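Local coordinates for protein Baccell_00875 (Bacteroides cellulosilyticus DSM 14838, PDB 5NO8) that probably cleaves the linkage between capping L-rhamnose and glucuronic acid in complex arabinogalactan proteins, acting as a polysaccharide lyase, at residues 392-396 with 447-453; 454-459 with 473-478; 468-472 with 502-508; 494-500 with 515-519. One frame throughout, in Å; residues are numbered along the deposited sequence.

Contact 1 of 4, residues 392-396 with 447-453; sequences GAERL and RGYNYMW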
# COMPACT_ATOMS: atom_id res chain seq x y z
N GLY A 392 -11.18 -19.73 -8.43
CA GLY A 392 -12.18 -18.70 -8.67
C GLY A 392 -11.86 -17.43 -7.89
O GLY A 392 -10.68 -17.09 -7.72
N ALA A 393 -12.91 -16.77 -7.41
CA ALA A 393 -12.78 -15.56 -6.59
C ALA A 393 -11.92 -14.50 -7.30
O ALA A 393 -12.21 -14.15 -8.45
CB ALA A 393 -12.26 -15.90 -5.19
N GLU A 394 -10.85 -14.02 -6.67
CA GLU A 394 -10.07 -12.94 -7.25
C GLU A 394 -9.37 -13.34 -8.56
O GLU A 394 -8.92 -12.46 -9.29
CB GLU A 394 -8.98 -12.46 -6.28
CG GLU A 394 -9.45 -11.57 -5.15
CD GLU A 394 -9.97 -12.30 -3.93
OE1 GLU A 394 -10.24 -13.53 -3.96
OE2 GLU A 394 -10.11 -11.60 -2.90
N ARG A 395 -9.22 -14.64 -8.82
CA ARG A 395 -8.62 -15.12 -10.09
C ARG A 395 -9.46 -14.78 -11.33
O ARG A 395 -8.94 -14.82 -12.45
CB ARG A 395 -8.32 -16.62 -10.05
CG ARG A 395 -6.98 -17.05 -9.47
CD ARG A 395 -6.75 -16.59 -8.05
NE ARG A 395 -7.70 -17.21 -7.12
CZ ARG A 395 -7.88 -16.83 -5.85
NH1 ARG A 395 -7.15 -15.83 -5.33
NH2 ARG A 395 -8.79 -17.45 -5.10
N LEU A 396 -10.73 -14.42 -11.14
CA LEU A 396 -11.55 -13.78 -12.19
C LEU A 396 -10.89 -12.59 -12.90
O LEU A 396 -11.18 -12.34 -14.06
CB LEU A 396 -12.93 -13.35 -11.67
CG LEU A 396 -14.04 -14.41 -11.68
CD1 LEU A 396 -14.56 -14.58 -13.11
CD2 LEU A 396 -13.62 -15.76 -11.11
N ARG A 447 -19.42 -16.08 -1.05
CA ARG A 447 -18.84 -14.79 -0.64
C ARG A 447 -19.24 -13.69 -1.62
O ARG A 447 -19.08 -13.84 -2.82
CB ARG A 447 -17.33 -14.98 -0.61
CG ARG A 447 -16.45 -13.76 -0.48
CD ARG A 447 -15.02 -14.19 -0.77
NE ARG A 447 -14.00 -13.18 -0.50
CZ ARG A 447 -12.92 -12.95 -1.28
NH1 ARG A 447 -12.03 -12.04 -0.90
NH2 ARG A 447 -12.73 -13.61 -2.44
N GLY A 448 -19.73 -12.56 -1.10
CA GLY A 448 -20.36 -11.53 -1.92
C GLY A 448 -19.45 -10.90 -2.96
O GLY A 448 -19.89 -10.53 -4.04
N TYR A 449 -18.17 -10.77 -2.61
CA TYR A 449 -17.15 -10.20 -3.50
C TYR A 449 -17.12 -10.95 -4.83
O TYR A 449 -17.00 -10.33 -5.89
CB TYR A 449 -15.75 -10.30 -2.85
CG TYR A 449 -15.51 -9.35 -1.68
CD1 TYR A 449 -15.34 -7.99 -1.90
CD2 TYR A 449 -15.39 -9.83 -0.36
CE1 TYR A 449 -15.10 -7.11 -0.85
CE2 TYR A 449 -15.12 -8.95 0.70
CZ TYR A 449 -14.98 -7.59 0.44
OH TYR A 449 -14.74 -6.68 1.45
N ASN A 450 -17.27 -12.27 -4.77
CA ASN A 450 -17.04 -13.11 -5.94
C ASN A 450 -18.06 -12.85 -7.03
O ASN A 450 -17.74 -13.00 -8.21
CB ASN A 450 -17.05 -14.59 -5.57
CG ASN A 450 -15.95 -14.97 -4.59
OD1 ASN A 450 -15.01 -14.20 -4.34
ND2 ASN A 450 -16.04 -16.18 -4.05
N TYR A 451 -19.27 -12.42 -6.65
CA TYR A 451 -20.36 -12.20 -7.61
C TYR A 451 -20.11 -11.00 -8.53
O TYR A 451 -20.53 -11.01 -9.70
CB TYR A 451 -21.67 -11.95 -6.88
CG TYR A 451 -22.24 -13.17 -6.19
CD1 TYR A 451 -21.63 -13.69 -5.04
CD2 TYR A 451 -23.38 -13.82 -6.70
CE1 TYR A 451 -22.14 -14.81 -4.41
CE2 TYR A 451 -23.90 -14.94 -6.06
CZ TYR A 451 -23.28 -15.43 -4.92
OH TYR A 451 -23.77 -16.55 -4.28
N MET A 452 -19.50 -9.95 -7.99
CA MET A 452 -19.23 -8.74 -8.77
C MET A 452 -18.26 -9.02 -9.90
O MET A 452 -18.40 -8.48 -10.99
CB MET A 452 -18.62 -7.64 -7.90
CG MET A 452 -19.48 -7.19 -6.74
SD MET A 452 -21.20 -6.84 -7.20
CE MET A 452 -21.98 -8.41 -6.94
N TRP A 453 -17.28 -9.86 -9.60
CA TRP A 453 -16.20 -10.15 -10.54
C TRP A 453 -16.68 -11.11 -11.62
O TRP A 453 -16.35 -10.94 -12.79
CB TRP A 453 -14.99 -10.71 -9.81
CG TRP A 453 -14.45 -9.78 -8.76
CD1 TRP A 453 -14.41 -8.40 -8.80
CD2 TRP A 453 -13.91 -10.15 -7.49
NE1 TRP A 453 -13.86 -7.92 -7.65
CE2 TRP A 453 -13.54 -8.97 -6.83
CE3 TRP A 453 -13.68 -11.38 -6.86
CZ2 TRP A 453 -12.96 -8.97 -5.55
CZ3 TRP A 453 -13.12 -11.39 -5.59
CH2 TRP A 453 -12.75 -10.19 -4.95
O HOH W 1 -15.31 -14.54 -8.45

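Contact 2 of 4, residues 454-459 with 473-478; sequences VAELYF and DGYKTL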
# COMPACT_ATOMS: atom_id res chain seq x y z
N VAL A 454 -17.49 -12.10 -11.23
CA VAL A 454 -18.16 -12.95 -12.21
C VAL A 454 -19.07 -12.13 -13.12
O VAL A 454 -19.05 -12.33 -14.33
CB VAL A 454 -18.95 -14.10 -11.54
CG1 VAL A 454 -19.87 -14.80 -12.55
CG2 VAL A 454 -17.98 -15.11 -10.98
N ALA A 455 -19.86 -11.22 -12.57
CA ALA A 455 -20.72 -10.36 -13.37
C ALA A 455 -19.95 -9.46 -14.31
O ALA A 455 -20.32 -9.29 -15.48
CB ALA A 455 -21.58 -9.51 -12.47
N GLU A 456 -18.86 -8.88 -13.81
CA GLU A 456 -17.99 -8.09 -14.66
C GLU A 456 -17.55 -8.93 -15.83
O GLU A 456 -17.66 -8.49 -16.96
CB GLU A 456 -16.77 -7.56 -13.90
CG GLU A 456 -15.70 -6.96 -14.80
CD GLU A 456 -15.48 -5.46 -14.68
OE1 GLU A 456 -15.86 -4.82 -13.66
OE2 GLU A 456 -14.88 -4.90 -15.64
N LEU A 457 -17.06 -10.14 -15.57
CA LEU A 457 -16.61 -11.00 -16.65
C LEU A 457 -17.70 -11.17 -17.71
O LEU A 457 -17.45 -10.99 -18.91
CB LEU A 457 -16.13 -12.36 -16.16
CG LEU A 457 -15.76 -13.36 -17.26
CD1 LEU A 457 -14.50 -12.95 -18.01
CD2 LEU A 457 -15.61 -14.77 -16.75
N TYR A 458 -18.92 -11.48 -17.26
CA TYR A 458 -20.00 -11.73 -18.22
C TYR A 458 -20.35 -10.50 -19.04
O TYR A 458 -20.47 -10.61 -20.26
CB TYR A 458 -21.26 -12.31 -17.51
CG TYR A 458 -21.11 -13.68 -16.88
CD1 TYR A 458 -20.19 -14.61 -17.32
CD2 TYR A 458 -21.97 -14.07 -15.85
CE1 TYR A 458 -20.09 -15.86 -16.74
CE2 TYR A 458 -21.89 -15.32 -15.27
CZ TYR A 458 -20.96 -16.21 -15.71
OH TYR A 458 -20.87 -17.45 -15.14
N PHE A 459 -20.46 -9.33 -18.43
CA PHE A 459 -20.74 -8.13 -19.19
C PHE A 459 -19.62 -7.81 -20.19
O PHE A 459 -19.90 -7.41 -21.33
CB PHE A 459 -20.99 -6.93 -18.29
CG PHE A 459 -22.23 -7.03 -17.43
CD1 PHE A 459 -23.48 -7.29 -17.98
CD2 PHE A 459 -22.14 -6.79 -16.05
CE1 PHE A 459 -24.61 -7.33 -17.17
CE2 PHE A 459 -23.26 -6.85 -15.24
CZ PHE A 459 -24.50 -7.11 -15.80
N ASP A 473 -26.76 -13.28 -17.96
CA ASP A 473 -26.00 -13.93 -16.90
C ASP A 473 -25.35 -12.93 -15.95
O ASP A 473 -25.34 -13.15 -14.73
CB ASP A 473 -24.94 -14.89 -17.48
CG ASP A 473 -25.56 -16.07 -18.24
OD1 ASP A 473 -26.79 -16.28 -18.15
OD2 ASP A 473 -24.84 -16.77 -18.97
N GLY A 474 -24.83 -11.83 -16.49
CA GLY A 474 -24.30 -10.74 -15.66
C GLY A 474 -25.36 -10.17 -14.73
O GLY A 474 -25.16 -10.09 -13.51
N TYR A 475 -26.49 -9.80 -15.32
CA TYR A 475 -27.63 -9.25 -14.59
C TYR A 475 -28.16 -10.20 -13.50
O TYR A 475 -28.39 -9.76 -12.37
CB TYR A 475 -28.74 -8.88 -15.58
CG TYR A 475 -30.08 -8.61 -14.96
CD1 TYR A 475 -30.34 -7.39 -14.35
CD2 TYR A 475 -31.10 -9.56 -15.01
CE1 TYR A 475 -31.58 -7.12 -13.78
CE2 TYR A 475 -32.35 -9.31 -14.44
CZ TYR A 475 -32.58 -8.08 -13.85
OH TYR A 475 -33.79 -7.83 -13.26
N LYS A 476 -28.31 -11.48 -13.83
CA LYS A 476 -28.83 -12.52 -12.91
C LYS A 476 -27.85 -12.89 -11.79
O LYS A 476 -28.26 -13.26 -10.68
CB LYS A 476 -29.19 -13.80 -13.68
N THR A 477 -26.56 -12.83 -12.10
CA THR A 477 -25.53 -12.94 -11.08
C THR A 477 -25.65 -11.79 -10.08
O THR A 477 -25.59 -12.01 -8.86
CB THR A 477 -24.14 -12.99 -11.71
OG1 THR A 477 -24.07 -14.13 -12.57
CG2 THR A 477 -23.03 -13.09 -10.63
N LEU A 478 -25.82 -10.57 -10.57
CA LEU A 478 -25.98 -9.43 -9.68
C LEU A 478 -27.26 -9.54 -8.84
O LEU A 478 -27.27 -9.17 -7.66
CB LEU A 478 -25.94 -8.11 -10.44
CG LEU A 478 -24.58 -7.72 -11.03
CD1 LEU A 478 -24.73 -6.42 -11.80
CD2 LEU A 478 -23.52 -7.60 -9.92

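Contact 3 of 4, residues 468-472 with 502-508; sequences KQFVT and SLKEAGM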
# COMPACT_ATOMS: atom_id res chain seq x y z
N LYS A 468 -26.10 -11.83 -26.37
CA LYS A 468 -26.94 -11.22 -25.32
C LYS A 468 -27.12 -12.08 -24.06
O LYS A 468 -27.43 -11.53 -23.00
CB LYS A 468 -28.30 -10.78 -25.87
CG LYS A 468 -28.23 -9.57 -26.78
CD LYS A 468 -29.60 -9.22 -27.34
CE LYS A 468 -29.50 -8.04 -28.27
NZ LYS A 468 -30.85 -7.58 -28.69
N GLN A 469 -26.91 -13.39 -24.16
CA GLN A 469 -27.00 -14.27 -22.99
C GLN A 469 -25.97 -13.91 -21.90
O GLN A 469 -26.25 -14.07 -20.72
CB GLN A 469 -26.83 -15.75 -23.40
CG GLN A 469 -27.01 -16.78 -22.28
CD GLN A 469 -28.42 -16.77 -21.68
OE1 GLN A 469 -29.41 -16.72 -22.41
NE2 GLN A 469 -28.51 -16.82 -20.34
N PHE A 470 -24.80 -13.42 -22.28
CA PHE A 470 -23.84 -12.89 -21.29
C PHE A 470 -24.38 -11.74 -20.44
O PHE A 470 -24.07 -11.64 -19.25
CB PHE A 470 -22.54 -12.48 -21.99
CG PHE A 470 -21.68 -13.62 -22.38
CD1 PHE A 470 -21.13 -14.44 -21.43
CD2 PHE A 470 -21.41 -13.88 -23.72
CE1 PHE A 470 -20.33 -15.50 -21.77
CE2 PHE A 470 -20.61 -14.95 -24.06
CZ PHE A 470 -20.08 -15.76 -23.08
N VAL A 471 -25.17 -10.86 -21.04
CA VAL A 471 -25.74 -9.74 -20.35
C VAL A 471 -26.80 -10.25 -19.36
O VAL A 471 -26.91 -9.75 -18.23
CB VAL A 471 -26.37 -8.74 -21.33
CG1 VAL A 471 -26.92 -7.53 -20.59
CG2 VAL A 471 -25.34 -8.30 -22.38
N THR A 472 -27.58 -11.24 -19.80
CA THR A 472 -28.55 -11.90 -18.91
C THR A 472 -27.84 -12.54 -17.71
O THR A 472 -28.25 -12.32 -16.57
CB THR A 472 -29.39 -12.95 -19.69
OG1 THR A 472 -30.17 -12.25 -20.66
CG2 THR A 472 -30.30 -13.76 -18.76
N SER A 502 -24.25 -2.32 -20.78
CA SER A 502 -24.48 -3.59 -21.46
C SER A 502 -26.00 -3.88 -21.63
O SER A 502 -26.44 -4.32 -22.69
CB SER A 502 -23.80 -4.72 -20.69
OG SER A 502 -22.40 -4.47 -20.63
N LEU A 503 -26.77 -3.60 -20.58
CA LEU A 503 -28.24 -3.67 -20.64
C LEU A 503 -28.85 -2.68 -21.63
O LEU A 503 -29.73 -3.06 -22.37
CB LEU A 503 -28.85 -3.49 -19.25
CG LEU A 503 -28.58 -4.67 -18.30
CD1 LEU A 503 -28.87 -4.30 -16.85
CD2 LEU A 503 -29.37 -5.92 -18.68
N LYS A 504 -28.38 -1.43 -21.65
CA LYS A 504 -28.83 -0.44 -22.63
C LYS A 504 -28.53 -0.91 -24.06
O LYS A 504 -29.43 -0.91 -24.91
CB LYS A 504 -28.24 0.95 -22.38
N GLU A 505 -27.30 -1.37 -24.30
CA GLU A 505 -26.86 -1.83 -25.63
C GLU A 505 -27.56 -3.10 -26.10
O GLU A 505 -27.81 -3.27 -27.29
CB GLU A 505 -25.34 -2.08 -25.67
CG GLU A 505 -24.51 -0.81 -25.65
CD GLU A 505 -22.99 -1.04 -25.47
OE1 GLU A 505 -22.54 -2.19 -25.20
OE2 GLU A 505 -22.25 -0.04 -25.60
N ALA A 506 -27.86 -4.00 -25.17
CA ALA A 506 -28.58 -5.22 -25.48
C ALA A 506 -30.09 -4.98 -25.63
O ALA A 506 -30.81 -5.91 -25.96
CB ALA A 506 -28.32 -6.29 -24.44
N GLY A 507 -30.56 -3.76 -25.35
CA GLY A 507 -31.97 -3.42 -25.47
C GLY A 507 -32.86 -3.97 -24.37
O GLY A 507 -34.07 -3.96 -24.51
N MET A 508 -32.27 -4.43 -23.27
CA MET A 508 -33.02 -5.08 -22.18
C MET A 508 -33.52 -4.02 -21.21
O MET A 508 -32.93 -3.80 -20.14
CB MET A 508 -32.16 -6.12 -21.48
CG MET A 508 -31.81 -7.30 -22.36
SD MET A 508 -30.49 -8.27 -21.63
CE MET A 508 -30.47 -9.71 -22.70

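Contact 4 of 4, residues 494-500 with 515-519; sequences IPVRLGL and LRNDF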
# COMPACT_ATOMS: atom_id res chain seq x y z
N ILE A 494 -17.99 -3.10 -8.16
CA ILE A 494 -19.39 -3.33 -8.52
C ILE A 494 -19.52 -2.72 -9.92
O ILE A 494 -19.23 -1.55 -10.09
CB ILE A 494 -20.34 -2.63 -7.53
CG1 ILE A 494 -20.20 -3.27 -6.13
CG2 ILE A 494 -21.79 -2.74 -8.03
CD1 ILE A 494 -20.75 -2.41 -5.01
N PRO A 495 -19.89 -3.53 -10.94
CA PRO A 495 -19.84 -3.04 -12.32
C PRO A 495 -21.05 -2.17 -12.74
O PRO A 495 -21.85 -2.58 -13.59
CB PRO A 495 -19.74 -4.33 -13.13
CG PRO A 495 -20.48 -5.33 -12.31
CD PRO A 495 -20.21 -4.97 -10.88
N VAL A 496 -21.16 -0.98 -12.16
CA VAL A 496 -22.32 -0.10 -12.38
C VAL A 496 -22.43 0.39 -13.83
O VAL A 496 -23.43 0.15 -14.51
CB VAL A 496 -22.30 1.10 -11.40
CG1 VAL A 496 -23.41 2.10 -11.70
CG2 VAL A 496 -22.40 0.61 -9.97
N ARG A 497 -21.41 1.10 -14.30
CA ARG A 497 -21.41 1.63 -15.66
C ARG A 497 -21.42 0.52 -16.69
O ARG A 497 -22.16 0.61 -17.69
CB ARG A 497 -20.20 2.51 -15.92
CG ARG A 497 -20.14 3.74 -15.06
CD ARG A 497 -19.32 4.82 -15.73
NE ARG A 497 -20.10 5.54 -16.73
CZ ARG A 497 -19.65 6.54 -17.48
NH1 ARG A 497 -18.39 6.96 -17.38
NH2 ARG A 497 -20.46 7.12 -18.34
N LEU A 498 -20.62 -0.51 -16.45
CA LEU A 498 -20.49 -1.63 -17.39
C LEU A 498 -21.82 -2.40 -17.50
O LEU A 498 -22.29 -2.68 -18.60
CB LEU A 498 -19.39 -2.56 -16.92
CG LEU A 498 -19.19 -3.86 -17.70
CD1 LEU A 498 -18.84 -3.59 -19.16
CD2 LEU A 498 -18.12 -4.67 -17.03
N GLY A 499 -22.40 -2.75 -16.36
CA GLY A 499 -23.65 -3.49 -16.34
C GLY A 499 -24.80 -2.73 -17.00
O GLY A 499 -25.49 -3.28 -17.87
N LEU A 500 -25.00 -1.49 -16.60
CA LEU A 500 -26.06 -0.67 -17.20
C LEU A 500 -25.85 -0.37 -18.69
O LEU A 500 -26.82 -0.37 -19.46
CB LEU A 500 -26.24 0.65 -16.45
CG LEU A 500 -26.76 0.53 -15.02
CD1 LEU A 500 -26.87 1.92 -14.44
CD2 LEU A 500 -28.09 -0.20 -14.96
N LEU A 515 -32.12 -3.12 -12.45
CA LEU A 515 -30.75 -3.06 -11.94
C LEU A 515 -30.40 -1.65 -11.47
O LEU A 515 -29.81 -1.49 -10.42
CB LEU A 515 -29.74 -3.52 -12.99
CG LEU A 515 -28.31 -3.70 -12.48
CD1 LEU A 515 -28.23 -4.75 -11.39
CD2 LEU A 515 -27.38 -4.06 -13.65
N ARG A 516 -30.80 -0.65 -12.24
CA ARG A 516 -30.60 0.73 -11.85
C ARG A 516 -31.24 1.04 -10.49
O ARG A 516 -30.63 1.72 -9.64
CB ARG A 516 -31.11 1.67 -12.95
CG ARG A 516 -30.99 3.15 -12.65
CD ARG A 516 -31.16 3.96 -13.91
NE ARG A 516 -31.30 5.39 -13.62
CZ ARG A 516 -30.93 6.38 -14.44
NH1 ARG A 516 -30.38 6.14 -15.63
NH2 ARG A 516 -31.11 7.64 -14.06
N ASN A 517 -32.44 0.52 -10.26
CA ASN A 517 -33.11 0.67 -8.97
C ASN A 517 -32.36 -0.04 -7.85
O ASN A 517 -32.29 0.48 -6.73
CB ASN A 517 -34.57 0.15 -9.03
CG ASN A 517 -35.50 1.01 -9.88
OD1 ASN A 517 -36.55 0.53 -10.29
ND2 ASN A 517 -35.13 2.27 -10.13
N ASP A 518 -31.82 -1.22 -8.13
CA ASP A 518 -30.97 -1.94 -7.16
C ASP A 518 -29.72 -1.13 -6.80
O ASP A 518 -29.37 -1.02 -5.61
CB ASP A 518 -30.54 -3.32 -7.68
CG ASP A 518 -31.67 -4.35 -7.65
OD1 ASP A 518 -32.69 -4.14 -6.97
OD2 ASP A 518 -31.50 -5.41 -8.30
N PHE A 519 -29.06 -0.56 -7.80
CA PHE A 519 -27.90 0.29 -7.53
C PHE A 519 -28.29 1.54 -6.73
O PHE A 519 -27.55 1.95 -5.83
CB PHE A 519 -27.17 0.71 -8.82
CG PHE A 519 -26.48 -0.42 -9.54
CD1 PHE A 519 -25.92 -1.50 -8.87
CD2 PHE A 519 -26.37 -0.38 -10.93
CE1 PHE A 519 -25.28 -2.52 -9.57
CE2 PHE A 519 -25.72 -1.38 -11.62
CZ PHE A 519 -25.18 -2.45 -10.94

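Contact 1 of 4, residues 392-396 with 447-453
A two-pronged salt bridge joins Arg447, immediately ahead of helix 448-465, to Glu394 of the loop that leads into helix 396-409. The guanidinium approaches end-on: NH1 of Arg447 donates to OE2 of Glu394 at 2.8 Å, and NH2 of Arg447 to OE1 of Glu394 at 2.9 Å, both nearly straight. Each oxygen lies close to the guanidinium plane, but the carboxylate is turned 40° against it; OE2 is met on its syn side but somewhat out of the carboxylate plane, OE1 from above that plane. Arg447 spans the gap because its CG stands anti to the backbone N (chi1 169°) and the chain stays extended as far as NE. Its NH2 also makes a weak bond of 3.0 Å to Asn450 OD1, against which the methyl CB of Ala393 presses at 3.3 Å. Beside the ion pair, Glu394 bends at chi2 (85°), which brings its CG obliquely to within 3.6 Å of Trp453 CH2. Farther along, Leu396 CB meets Trp453 CB at 3.8 Å. A water donates to both Ala393 O and Asn450 O, 2.9 Å from the latter, and so ties the two backbones. Arg447 NE has a second acidic partner in Glu537, and Trp682 meets the ring of Trp453. With one carboxylate at its terminal edge and another at NE, the buried guanidinium is likely to be fixed in rotation.

Contact 2 of 4, residues 454-459 with 473-478
Phe459 lays one ring face over the backbone of Gly474, whose CA sits 3.9 Å from the ring centroid in a CH-pi contact displaced toward the rim. A side chain on Gly474 would collide with Phe459 CE1, and its absence lets the ring settle on the main chain, with CZ of Phe459 3.4 Å from Gly474 C. Leu478 closes the edge of the same ring, its CD1 3.8 Å from Phe459 CE2, while its other methyl, CD2, reaches Ala455 CB at 3.7 Å. Alongside, Tyr458 carries its CD2 to within 3.5 Å of Asp473 CB; CG anti to the carbonyl carbon (chi1 -65°) swings the ring there. Small residues at the crossing make this an intimate antiparallel helical hairpin: the axes of 454-459 and 473-478 approach to 8.1 Å at 164°, and the CA atoms of Ala455 and Gly474 are 4.3 Å apart. Thr477 turns OG1 to the Tyr458 ring edge and donates it to Asp473 O at 2.7 Å, from the face opposite its own backbone N. A valine in place of Thr477 would probably leave Asp473 O with a single donor from this helical turn and deprive Gln430 NE2 of the hydroxyl it bonds. Gln430, just beyond helix 412-429, also bonds Tyr458 OH through OE1 and so serves both helices; Asp473 OD1 is held by Tyr434.

Contact 3 of 4, residues 468-472 with 502-508
Lys468 opens the segment by stretching its chain, extended beyond CG, along Ala506: CG lies 4.0 Å from Ala506 CB, and NZ ends in a weak hydrogen bond of 3.2 Å to Ala506 O. The ammonium thus comes to the C-terminal end of helix 496-505, where its charge would suit the helix dipole. The backbone O of Lys468 is approached by the methyl CE of Met508 at 3.6 Å. One turn on, Val471 fills the middle of the contact with both branches. CG1, anti to the backbone N (chi1 -178°), packs tightly on Leu503 CD2 at 3.5 Å and touches Met508 SD at 3.8 Å; CG2 lies against Ala506 CB at 4.1 Å. At Thr472 the hydroxyl OG1 meets Met508 CE at 3.3 Å, the two side chains crossing at about a right angle. Met508, its chain extended beyond CG, thus reaches Lys468, Val471 and Thr472. The backbone turn brings it to this place: Gly507, with phi 75°, leaves the helix, and Met508 N returns to Leu503 O at 3.0 Å. This is a Schellman motif ending helix 496-505, followed directly by Met508 as N-cap of helix 509-529, a tight turn between two consecutive helices packed on the start of helix 469-485.

Contact 4 of 4, residues 494-500 with 515-519
A CH-pi contact sets Val496 CG2 squarely over a face of Phe519, 4.0 Å from the ring centroid and only 1° off the normal. Aliphatic contacts surround the same ring: Ile494 CG2 touches CE1 of Phe519 at 3.8 Å, Val496 CG1 its CD2 at 3.9 Å, and Leu500 CG lies at the ring edge, 4.0 Å from CE2. With CG anti to the carbonyl carbon (chi1 -68°), the Phe519 ring reaches across to helix 496-505, and these three side chains slide past it in the opposite direction. Leu500 CD2 also meets Leu515 CD2 at 4.1 Å and the backbone N of Arg516 at 3.9 Å. Among backbone bonds, Pro495, centre of an inverse gamma turn and N-cap of helix 496-505, accepts Gly499 N on its O at 2.8 Å. Were Phe519 cut back to an alanine, a gap would probably open between the helices, leaving Ile494, Val496 and Leu500 without their shared surface. Phe551 of helix 542-559 packs on Ile494 and Val496, and Phe482 of helix 469-485 touches Phe519. With no hydrogen bond between the segments and axes 10.9 Å apart at 163°, this antiparallel pair is joined by shape and hydrophobic burial, a wide spacing consistent with the bulky ring.

How the contacts relate
The four contacts follow one run of consecutive helices, 448-465, 469-485, 496-505 and 509-529, all on the same side of the chain's centre. Contact 1 anchors the start of helix 448-465 to a loop, and contact 2, its centre about 11 Å away, pairs that helix with the next. Contact 3 links helices 469-485 and 496-505, contact 4 helices 496-505 and 509-529; the segments of contact 3 alternate along the chain with those of contacts 2 and 4. The centres of contacts 1 and 3 lie about 21 Å apart, whereas contacts 3 and 4 touch. The antiparallel pairing in contacts 2 and 4 is consistent with an alpha/alpha toroid-like domain, as in some other polysaccharide lyases.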